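PDB 2YIK: endoglucanase from Clostridium thermocellum, which probably hydrolyses beta-1,4-glucosidic bonds within cellulose chains. Local coordinates for residues T133-F141 / L401-H409; A302-P311 / W322-A330. All coordinates share one frame; numbering follows the deposited sequence.

How the contacts relate
Following the chain from the N terminus, segment 133-141 on helix 124-140 comes first and meets 401-409, on helix 392-408, some 260 residues later, so contact 1 closes a loop that takes in much of the mostly helical catalytic domain. Contact 2 lies wholly within that loop: helix 296-305 and the turn after it meet the start of helix 322-336, with only ten residues intervening. The long and the short closure also touch in space. Cys327 of 322-330 packs against both Trp136 and Ile402, and Ile328 lies over a face of the same indole, which joins three helices far apart in sequence, as expected in the (alpha/alpha)6 barrel of family 9 glycoside hydrolases.

Contact 1. Residues T133-F141 / L401-H409; sequences TVGWGYYEF and LIALVYDKH
Glu140 and Val405 mark the closest backbone approach of helices 133-140 and 401-408, which run roughly parallel at 29° with their axes 11.5 Å apart, a separation bridged by large side chains. Trp136, one turn before Glu140, fills part of this interval. With its CG anti to the backbone N (chi1 162°), the indole extends toward the second helix: Leu401 CD2 lies over the face of the five-membered ring, 4.2 Å from its centroid, while Ile402 CD1 meets the edge. Val405 comes from the opposite direction, its CG1 3.5 Å from Trp136 CH2. Its other methyl, CG2, touches the ring of Phe141, whose edge receives Leu401 CD1 at 3.9 Å from Phe141 CE2. Beyond this apolar layer, which helix 322-336 extends through Cys327, sits a polar cluster. The extended chain of Lys408 carries NZ to the C-terminal end of the first helix, where it donates to Glu140 O at 2.7 Å, in the carbonyl plane on a lone pair. The same ammonium forms a salt bridge with Glu140 OE1 at 3.1 Å, on the anti side of the carboxylate. His409 NE2 donates to Glu140 OE1 on the syn side, at 2.8 Å and a fairly straight 160°; the imidazole stands nearly upright to the carboxylate plane. Two donors on OE1 thus restrain how the carboxylate can turn, and the nearby ammonium would be expected to favour its anionic form. The burial has a price, for Trp136 NE1 is enclosed without a hydrogen-bonding partner in the model.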
loop_
_atom_site.group_PDB
_atom_site.type_symbol
_atom_site.label_atom_id
_atom_site.label_comp_id
_atom_site.label_asym_id
_atom_site.label_seq_id
_atom_site.Cartn_x
_atom_site.Cartn_y
_atom_site.Cartn_z
ATOM N N THR A 133 1.563 -3.151 1.853
ATOM C CA THR A 133 2.946 -2.724 1.973
ATOM C C THR A 133 3.256 -2.169 3.367
ATOM O O THR A 133 4.327 -2.430 3.917
ATOM C CB THR A 133 3.307 -1.738 0.839
ATOM O OG1 THR A 133 3.098 -2.391 -0.422
ATOM C CG2 THR A 133 4.771 -1.310 0.929
ATOM N N VAL A 134 2.325 -1.422 3.952
ATOM C CA VAL A 134 2.541 -0.923 5.309
ATOM C C VAL A 134 2.512 -2.153 6.235
ATOM O O VAL A 134 3.286 -2.249 7.186
ATOM C CB VAL A 134 1.442 0.072 5.741
ATOM C CG1 VAL A 134 1.596 0.401 7.217
ATOM C CG2 VAL A 134 1.536 1.354 4.905
ATOM N N GLY A 135 1.621 -3.099 5.938
ATOM C CA GLY A 135 1.525 -4.314 6.740
ATOM C C GLY A 135 2.793 -5.153 6.641
ATOM O O GLY A 135 3.222 -5.769 7.618
ATOM N N TRP A 136 3.361 -5.173 5.436
ATOM C CA TRP A 136 4.599 -5.870 5.051
ATOM C C TRP A 136 5.718 -5.293 5.929
ATOM O O TRP A 136 6.467 -6.038 6.565
ATOM C CB TRP A 136 4.750 -5.593 3.536
ATOM C CG TRP A 136 6.017 -5.723 2.651
ATOM C CD1 TRP A 136 6.204 -5.043 1.465
ATOM C CD2 TRP A 136 7.129 -6.634 2.744
ATOM N NE1 TRP A 136 7.329 -5.462 0.827
ATOM C CE2 TRP A 136 7.927 -6.425 1.580
ATOM C CE3 TRP A 136 7.534 -7.580 3.682
ATOM C CZ2 TRP A 136 9.089 -7.142 1.334
ATOM C CZ3 TRP A 136 8.692 -8.288 3.431
ATOM C CH2 TRP A 136 9.463 -8.060 2.268
ATOM N N GLY A 137 5.795 -3.967 6.008
ATOM C CA GLY A 137 6.816 -3.337 6.829
ATOM C C GLY A 137 6.643 -3.594 8.323
ATOM O O GLY A 137 7.620 -3.828 9.041
ATOM N N TYR A 138 5.400 -3.538 8.797
ATOM C CA TYR A 138 5.103 -3.769 10.210
ATOM C C TYR A 138 5.446 -5.218 10.562
ATOM O O TYR A 138 5.983 -5.499 11.628
ATOM C CB TYR A 138 3.620 -3.477 10.488
ATOM C CG TYR A 138 3.229 -3.541 11.948
ATOM C CD1 TYR A 138 3.899 -2.774 12.907
ATOM C CD2 TYR A 138 2.193 -4.370 12.373
ATOM C CE1 TYR A 138 3.546 -2.837 14.259
ATOM C CE2 TYR A 138 1.834 -4.441 13.724
ATOM C CZ TYR A 138 2.517 -3.675 14.661
ATOM O OH TYR A 138 2.207 -3.778 15.999
ATOM N N TYR A 139 5.149 -6.136 9.650
ATOM C CA TYR A 139 5.454 -7.545 9.867
ATOM C C TYR A 139 6.962 -7.777 9.986
ATOM O O TYR A 139 7.413 -8.511 10.864
ATOM C CB TYR A 139 4.893 -8.384 8.715
ATOM C CG TYR A 139 5.377 -9.824 8.683
ATOM C CD1 TYR A 139 4.951 -10.761 9.631
ATOM C CD2 TYR A 139 6.277 -10.242 7.709
ATOM C CE1 TYR A 139 5.421 -12.091 9.600
ATOM C CE2 TYR A 139 6.753 -11.552 7.671
ATOM C CZ TYR A 139 6.326 -12.471 8.613
ATOM O OH TYR A 139 6.827 -13.761 8.549
ATOM N N GLU A 140 7.736 -7.145 9.104
ATOM C CA GLU A 140 9.188 -7.297 9.104
ATOM C C GLU A 140 9.886 -6.607 10.264
ATOM O O GLU A 140 10.769 -7.189 10.893
ATOM C CB GLU A 140 9.799 -6.743 7.809
ATOM C CG GLU A 140 9.393 -7.453 6.540
ATOM C CD GLU A 140 10.134 -8.759 6.316
ATOM O OE1 GLU A 140 10.969 -9.147 7.154
ATOM O OE2 GLU A 140 9.881 -9.406 5.287
ATOM N N PHE A 141 9.494 -5.370 10.546
ATOM C CA PHE A 141 10.150 -4.598 11.593
ATOM C C PHE A 141 9.307 -4.248 12.824
ATOM O O PHE A 141 9.453 -3.161 13.391
ATOM C CB PHE A 141 10.734 -3.321 10.963
ATOM C CG PHE A 141 11.549 -3.578 9.707
ATOM C CD1 PHE A 141 12.678 -4.394 9.745
ATOM C CD2 PHE A 141 11.164 -3.029 8.483
ATOM C CE1 PHE A 141 13.413 -4.664 8.579
ATOM C CE2 PHE A 141 11.890 -3.293 7.311
ATOM C CZ PHE A 141 13.016 -4.112 7.362
ATOM N N LEU A 401 13.158 -0.134 1.258
ATOM C CA LEU A 401 12.481 -1.172 2.024
ATOM C C LEU A 401 13.034 -2.543 1.659
ATOM O O LEU A 401 13.423 -3.305 2.541
ATOM C CB LEU A 401 10.974 -1.138 1.764
ATOM C CG LEU A 401 10.152 -2.229 2.461
ATOM C CD1 LEU A 401 10.318 -2.111 3.973
ATOM C CD2 LEU A 401 8.687 -2.092 2.072
ATOM N N ILE A 402 13.080 -2.846 0.362
ATOM C CA ILE A 402 13.598 -4.136 -0.098
ATOM C C ILE A 402 15.038 -4.313 0.365
ATOM O O ILE A 402 15.435 -5.399 0.770
ATOM C CB ILE A 402 13.552 -4.269 -1.644
ATOM C CG1 ILE A 402 12.102 -4.181 -2.131
ATOM C CG2 ILE A 402 14.215 -5.581 -2.080
ATOM C CD1 ILE A 402 11.241 -5.300 -1.658
ATOM N N ALA A 403 15.817 -3.240 0.309
ATOM C CA ALA A 403 17.212 -3.303 0.732
ATOM C C ALA A 403 17.333 -3.700 2.208
ATOM O O ALA A 403 18.162 -4.535 2.571
ATOM C CB ALA A 403 17.885 -1.956 0.502
ATOM N N LEU A 404 16.498 -3.093 3.047
ATOM C CA LEU A 404 16.508 -3.353 4.483
ATOM C C LEU A 404 15.959 -4.741 4.832
ATOM O O LEU A 404 16.415 -5.372 5.781
ATOM C CB LEU A 404 15.728 -2.248 5.195
ATOM C CG LEU A 404 16.395 -0.880 4.957
ATOM C CD1 LEU A 404 15.396 0.249 5.129
ATOM C CD2 LEU A 404 17.574 -0.733 5.909
ATOM N N VAL A 405 14.989 -5.214 4.056
ATOM C CA VAL A 405 14.422 -6.538 4.278
ATOM C C VAL A 405 15.466 -7.606 3.905
ATOM O O VAL A 405 15.606 -8.625 4.587
ATOM C CB VAL A 405 13.132 -6.739 3.434
ATOM C CG1 VAL A 405 12.773 -8.223 3.353
ATOM C CG2 VAL A 405 11.986 -5.953 4.061
ATOM N N TYR A 406 16.209 -7.362 2.829
ATOM C CA TYR A 406 17.236 -8.307 2.394
ATOM C C TYR A 406 18.309 -8.450 3.472
ATOM O O TYR A 406 18.712 -9.567 3.815
ATOM C CB TYR A 406 17.898 -7.839 1.094
ATOM C CG TYR A 406 18.925 -8.809 0.549
ATOM C CD1 TYR A 406 20.242 -8.796 1.010
ATOM C CD2 TYR A 406 18.578 -9.749 -0.418
ATOM C CE1 TYR A 406 21.185 -9.695 0.521
ATOM C CE2 TYR A 406 19.512 -10.649 -0.919
ATOM C CZ TYR A 406 20.813 -10.616 -0.447
ATOM O OH TYR A 406 21.752 -11.485 -0.957
ATOM N N ASP A 407 18.773 -7.323 4.007
ATOM C CA ASP A 407 19.802 -7.368 5.036
ATOM C C ASP A 407 19.297 -8.030 6.309
ATOM O O ASP A 407 20.046 -8.751 6.974
ATOM C CB ASP A 407 20.337 -5.962 5.345
ATOM C CG ASP A 407 21.321 -5.465 4.285
ATOM O OD1 ASP A 407 21.610 -6.232 3.342
ATOM O OD2 ASP A 407 21.806 -4.317 4.392
ATOM N N LYS A 408 18.031 -7.794 6.644
ATOM C CA LYS A 408 17.477 -8.403 7.840
ATOM C C LYS A 408 17.569 -9.919 7.719
ATOM O O LYS A 408 17.949 -10.608 8.669
ATOM C CB LYS A 408 16.013 -8.016 8.042
ATOM C CG LYS A 408 15.364 -8.783 9.190
ATOM C CD LYS A 408 13.854 -8.601 9.240
ATOM C CE LYS A 408 13.221 -9.622 10.193
ATOM N NZ LYS A 408 11.731 -9.604 10.146
ATOM N N HIS A 409 17.248 -10.430 6.536
ATOM C CA HIS A 409 17.259 -11.863 6.313
ATOM C C HIS A 409 18.590 -12.477 5.916
ATOM O O HIS A 409 18.660 -13.657 5.563
ATOM C CB HIS A 409 16.165 -12.204 5.311
ATOM C CG HIS A 409 14.795 -11.921 5.832
ATOM N ND1 HIS A 409 14.171 -12.734 6.759
ATOM C CD2 HIS A 409 13.958 -10.875 5.637
ATOM C CE1 HIS A 409 13.021 -12.198 7.109
ATOM N NE2 HIS A 409 12.865 -11.065 6.442
HETATM O O HOH W 1 9.252 -10.725 11.064
#

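Contact 2. Residues A302-P311 / W322-A330; sequences AFKYYDYYAP and WSGTACILA
Trp322 receives Ala310 and Asp307 as the chain of 302-311 leaves its own helix. Ala310 CB sits over the five-membered ring of the indole, 3.4 Å from Trp322 CD1, and Asp307 CB lies over the six-membered ring, 4.1 Å from its centroid, so the backbone drapes across a single indole face. Trp322 CZ3 meets the edge of the Tyr306 ring. Having CG anti to the backbone N (chi1 179°), this tyrosine reaches across to the second helix, its OH at Ala326, and Leu329 CD1 stands almost squarely over its ring centre, 3.7 Å from the centroid and 11° off the normal, a CH-pi contact; Tyr308 N lies over the opposite face. The other methyl of Leu329, CD2, packs on Ala302 and Phe303. Ala326 CB touches both Tyr306 OH and Pro311 CG, the latter at 3.5 Å. The contact joins the end of helix 296-305 and the loop that follows it to the start of the next helix, 322-336, in the (alpha/alpha)6 barrel characteristic of family 9 hydrolases. A water ties them further, accepting from Tyr306 OH at 2.8 Å and donating to Ala326 O at 2.9 Å. The approach of Ala310 depends on a type I turn from Asp307 to Ala310, reinforced by an Asx turn in which Tyr309 N donates to Asp307 OD1 at 3.1 Å, from above the carboxylate plane. Farther out, Tyr347 OH bonds to Tyr306 O, and Tyr347 also meets Phe303 edge-to-face. Trp322 itself rests against Lys277 and Asp280, both members of a calcium site, with the ion about 7 Å from its side chain.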
loop_
_atom_site.group_PDB
_atom_site.type_symbol
_atom_site.label_atom_id
_atom_site.label_comp_id
_atom_site.label_asym_id
_atom_site.label_seq_id
_atom_site.Cartn_x
_atom_site.Cartn_y
_atom_site.Cartn_z
ATOM N N ALA A 302 1.451 -20.040 -6.402
ATOM C CA ALA A 302 2.478 -19.018 -6.546
ATOM C C ALA A 302 3.501 -19.461 -7.589
ATOM O O ALA A 302 3.873 -18.691 -8.473
ATOM C CB ALA A 302 3.162 -18.759 -5.213
ATOM N N PHE A 303 3.938 -20.712 -7.492
ATOM C CA PHE A 303 4.920 -21.244 -8.423
ATOM C C PHE A 303 4.399 -21.317 -9.853
ATOM O O PHE A 303 5.166 -21.176 -10.796
ATOM C CB PHE A 303 5.397 -22.634 -7.979
ATOM C CG PHE A 303 6.301 -22.617 -6.766
ATOM C CD1 PHE A 303 6.829 -21.421 -6.280
ATOM C CD2 PHE A 303 6.660 -23.806 -6.137
ATOM C CE1 PHE A 303 7.706 -21.406 -5.191
ATOM C CE2 PHE A 303 7.537 -23.806 -5.049
ATOM C CZ PHE A 303 8.061 -22.602 -4.573
ATOM N N LYS A 304 3.096 -21.524 -10.009
ATOM C CA LYS A 304 2.483 -21.611 -11.333
ATOM C C LYS A 304 2.589 -20.304 -12.133
ATOM O O LYS A 304 2.767 -20.328 -13.349
ATOM C CB LYS A 304 1.005 -22.008 -11.195
ATOM C CG LYS A 304 0.268 -22.278 -12.514
ATOM C CD LYS A 304 -1.162 -22.817 -12.274
ATOM C CE LYS A 304 -1.152 -24.086 -11.407
ATOM N NZ LYS A 304 -2.523 -24.668 -11.135
ATOM N N TYR A 305 2.504 -19.165 -11.455
ATOM C CA TYR A 305 2.543 -17.888 -12.155
ATOM C C TYR A 305 3.740 -16.985 -11.871
ATOM O O TYR A 305 3.910 -15.971 -12.541
ATOM C CB TYR A 305 1.249 -17.122 -11.874
ATOM C CG TYR A 305 -0.003 -17.865 -12.296
ATOM C CD1 TYR A 305 -0.376 -17.944 -13.641
ATOM C CD2 TYR A 305 -0.808 -18.503 -11.350
ATOM C CE1 TYR A 305 -1.525 -18.640 -14.033
ATOM C CE2 TYR A 305 -1.957 -19.200 -11.728
ATOM C CZ TYR A 305 -2.310 -19.265 -13.070
ATOM O OH TYR A 305 -3.446 -19.949 -13.445
ATOM N N TYR A 306 4.568 -17.353 -10.900
ATOM C CA TYR A 306 5.735 -16.552 -10.544
ATOM C C TYR A 306 6.728 -16.341 -11.690
ATOM O O TYR A 306 7.268 -17.297 -12.249
ATOM C CB TYR A 306 6.461 -17.180 -9.347
ATOM C CG TYR A 306 7.709 -16.436 -8.891
ATOM C CD1 TYR A 306 7.703 -15.045 -8.740
ATOM C CD2 TYR A 306 8.883 -17.125 -8.570
ATOM C CE1 TYR A 306 8.837 -14.360 -8.280
ATOM C CE2 TYR A 306 10.025 -16.449 -8.107
ATOM C CZ TYR A 306 9.993 -15.065 -7.967
ATOM O OH TYR A 306 11.113 -14.376 -7.535
ATOM N N ASP A 307 6.958 -15.075 -12.031
ATOM C CA ASP A 307 7.892 -14.698 -13.092
ATOM C C ASP A 307 9.230 -14.414 -12.405
ATOM O O ASP A 307 9.460 -13.321 -11.891
ATOM C CB ASP A 307 7.377 -13.442 -13.817
ATOM C CG ASP A 307 8.254 -13.034 -15.004
ATOM O OD1 ASP A 307 9.338 -13.632 -15.190
ATOM O OD2 ASP A 307 7.857 -12.105 -15.745
ATOM N N TYR A 308 10.098 -15.418 -12.391
ATOM C CA TYR A 308 11.413 -15.321 -11.757
ATOM C C TYR A 308 12.262 -14.212 -12.365
ATOM O O TYR A 308 13.177 -13.703 -11.726
ATOM C CB TYR A 308 12.136 -16.666 -11.904
ATOM C CG TYR A 308 13.465 -16.792 -11.191
ATOM C CD1 TYR A 308 13.529 -17.005 -9.814
ATOM C CD2 TYR A 308 14.664 -16.747 -11.908
ATOM C CE1 TYR A 308 14.753 -17.179 -9.171
ATOM C CE2 TYR A 308 15.887 -16.915 -11.277
ATOM C CZ TYR A 308 15.924 -17.134 -9.909
ATOM O OH TYR A 308 17.131 -17.328 -9.280
ATOM N N TYR A 309 11.948 -13.843 -13.602
ATOM C CA TYR A 309 12.701 -12.816 -14.316
ATOM C C TYR A 309 12.230 -11.386 -14.067
ATOM O O TYR A 309 12.920 -10.438 -14.421
ATOM C CB TYR A 309 12.666 -13.111 -15.825
ATOM C CG TYR A 309 13.080 -14.533 -16.142
ATOM C CD1 TYR A 309 14.309 -15.031 -15.699
ATOM C CD2 TYR A 309 12.215 -15.406 -16.813
ATOM C CE1 TYR A 309 14.673 -16.373 -15.908
ATOM C CE2 TYR A 309 12.564 -16.752 -17.024
ATOM C CZ TYR A 309 13.793 -17.229 -16.566
ATOM O OH TYR A 309 14.127 -18.561 -16.744
ATOM N N ALA A 310 11.075 -11.233 -13.428
ATOM C CA ALA A 310 10.505 -9.911 -13.182
ATOM C C ALA A 310 11.066 -9.038 -12.048
ATOM O O ALA A 310 11.283 -7.842 -12.238
ATOM C CB ALA A 310 8.988 -10.035 -13.021
ATOM N N PRO A 311 11.318 -9.614 -10.862
ATOM C CA PRO A 311 11.832 -8.770 -9.780
ATOM C C PRO A 311 12.868 -7.679 -10.058
ATOM O O PRO A 311 12.677 -6.536 -9.669
ATOM C CB PRO A 311 12.338 -9.789 -8.761
ATOM C CG PRO A 311 11.376 -10.923 -8.922
ATOM C CD PRO A 311 11.272 -11.030 -10.441
ATOM N N TRP A 322 5.920 -7.679 -7.971
ATOM C CA TRP A 322 6.770 -8.849 -8.202
ATOM C C TRP A 322 7.967 -8.891 -7.239
ATOM O O TRP A 322 8.324 -9.953 -6.739
ATOM C CB TRP A 322 7.299 -8.874 -9.645
ATOM C CG TRP A 322 6.356 -9.454 -10.685
ATOM C CD1 TRP A 322 5.989 -8.873 -11.866
ATOM C CD2 TRP A 322 5.718 -10.748 -10.657
ATOM N NE1 TRP A 322 5.150 -9.711 -12.568
ATOM C CE2 TRP A 322 4.947 -10.851 -11.846
ATOM C CE3 TRP A 322 5.677 -11.795 -9.725
ATOM C CZ2 TRP A 322 4.201 -12.004 -12.154
ATOM C CZ3 TRP A 322 4.927 -12.940 -10.032
ATOM C CH2 TRP A 322 4.179 -13.018 -11.226
ATOM N N SER A 323 8.590 -7.744 -6.976
ATOM C CA SER A 323 9.745 -7.730 -6.090
ATOM C C SER A 323 9.358 -8.079 -4.662
ATOM O O SER A 323 10.095 -8.769 -3.974
ATOM C CB SER A 323 10.476 -6.377 -6.143
ATOM O OG SER A 323 9.613 -5.295 -5.872
ATOM N N GLY A 324 8.198 -7.607 -4.220
ATOM C CA GLY A 324 7.746 -7.933 -2.878
ATOM C C GLY A 324 7.460 -9.426 -2.817
ATOM O O GLY A 324 7.798 -10.103 -1.844
ATOM N N THR A 325 6.839 -9.936 -3.875
ATOM C CA THR A 325 6.507 -11.353 -3.966
ATOM C C THR A 325 7.784 -12.181 -3.851
ATOM O O THR A 325 7.845 -13.133 -3.077
ATOM C CB THR A 325 5.792 -11.670 -5.310
ATOM O OG1 THR A 325 4.544 -10.970 -5.365
ATOM C CG2 THR A 325 5.521 -13.157 -5.446
ATOM N N ALA A 326 8.809 -11.808 -4.611
ATOM C CA ALA A 326 10.072 -12.534 -4.582
ATOM C C ALA A 326 10.635 -12.592 -3.172
ATOM O O ALA A 326 11.163 -13.618 -2.764
ATOM C CB ALA A 326 11.085 -11.887 -5.519
ATOM N N CYS A 327 10.518 -11.492 -2.430
ATOM C CA CYS A 327 11.013 -11.442 -1.057
ATOM C C CYS A 327 10.293 -12.458 -0.170
ATOM O O CYS A 327 10.921 -13.171 0.612
ATOM C CB CYS A 327 10.821 -10.041 -0.459
ATOM S SG CYS A 327 11.935 -8.767 -1.085
ATOM N N ILE A 328 8.974 -12.525 -0.300
ATOM C CA ILE A 328 8.202 -13.439 0.523
ATOM C C ILE A 328 8.495 -14.897 0.175
ATOM O O ILE A 328 8.653 -15.728 1.071
ATOM C CB ILE A 328 6.688 -13.146 0.412
ATOM C CG1 ILE A 328 6.434 -11.669 0.736
ATOM C CG2 ILE A 328 5.901 -14.048 1.378
ATOM C CD1 ILE A 328 6.988 -11.241 2.066
ATOM N N LEU A 329 8.574 -15.203 -1.117
ATOM C CA LEU A 329 8.882 -16.560 -1.545
ATOM C C LEU A 329 10.272 -16.949 -1.038
ATOM O O LEU A 329 10.513 -18.097 -0.683
ATOM C CB LEU A 329 8.814 -16.675 -3.074
ATOM C CG LEU A 329 7.398 -16.669 -3.666
ATOM C CD1 LEU A 329 7.462 -16.723 -5.185
ATOM C CD2 LEU A 329 6.619 -17.864 -3.132
ATOM N N ALA A 330 11.186 -15.987 -0.988
ATOM C CA ALA A 330 12.528 -16.276 -0.506
ATOM C C ALA A 330 12.511 -16.533 1.003
ATOM O O ALA A 330 13.216 -17.418 1.492
ATOM C CB ALA A 330 13.467 -15.127 -0.838
HETATM O O HOH W 2 11.991 -15.208 -5.033
#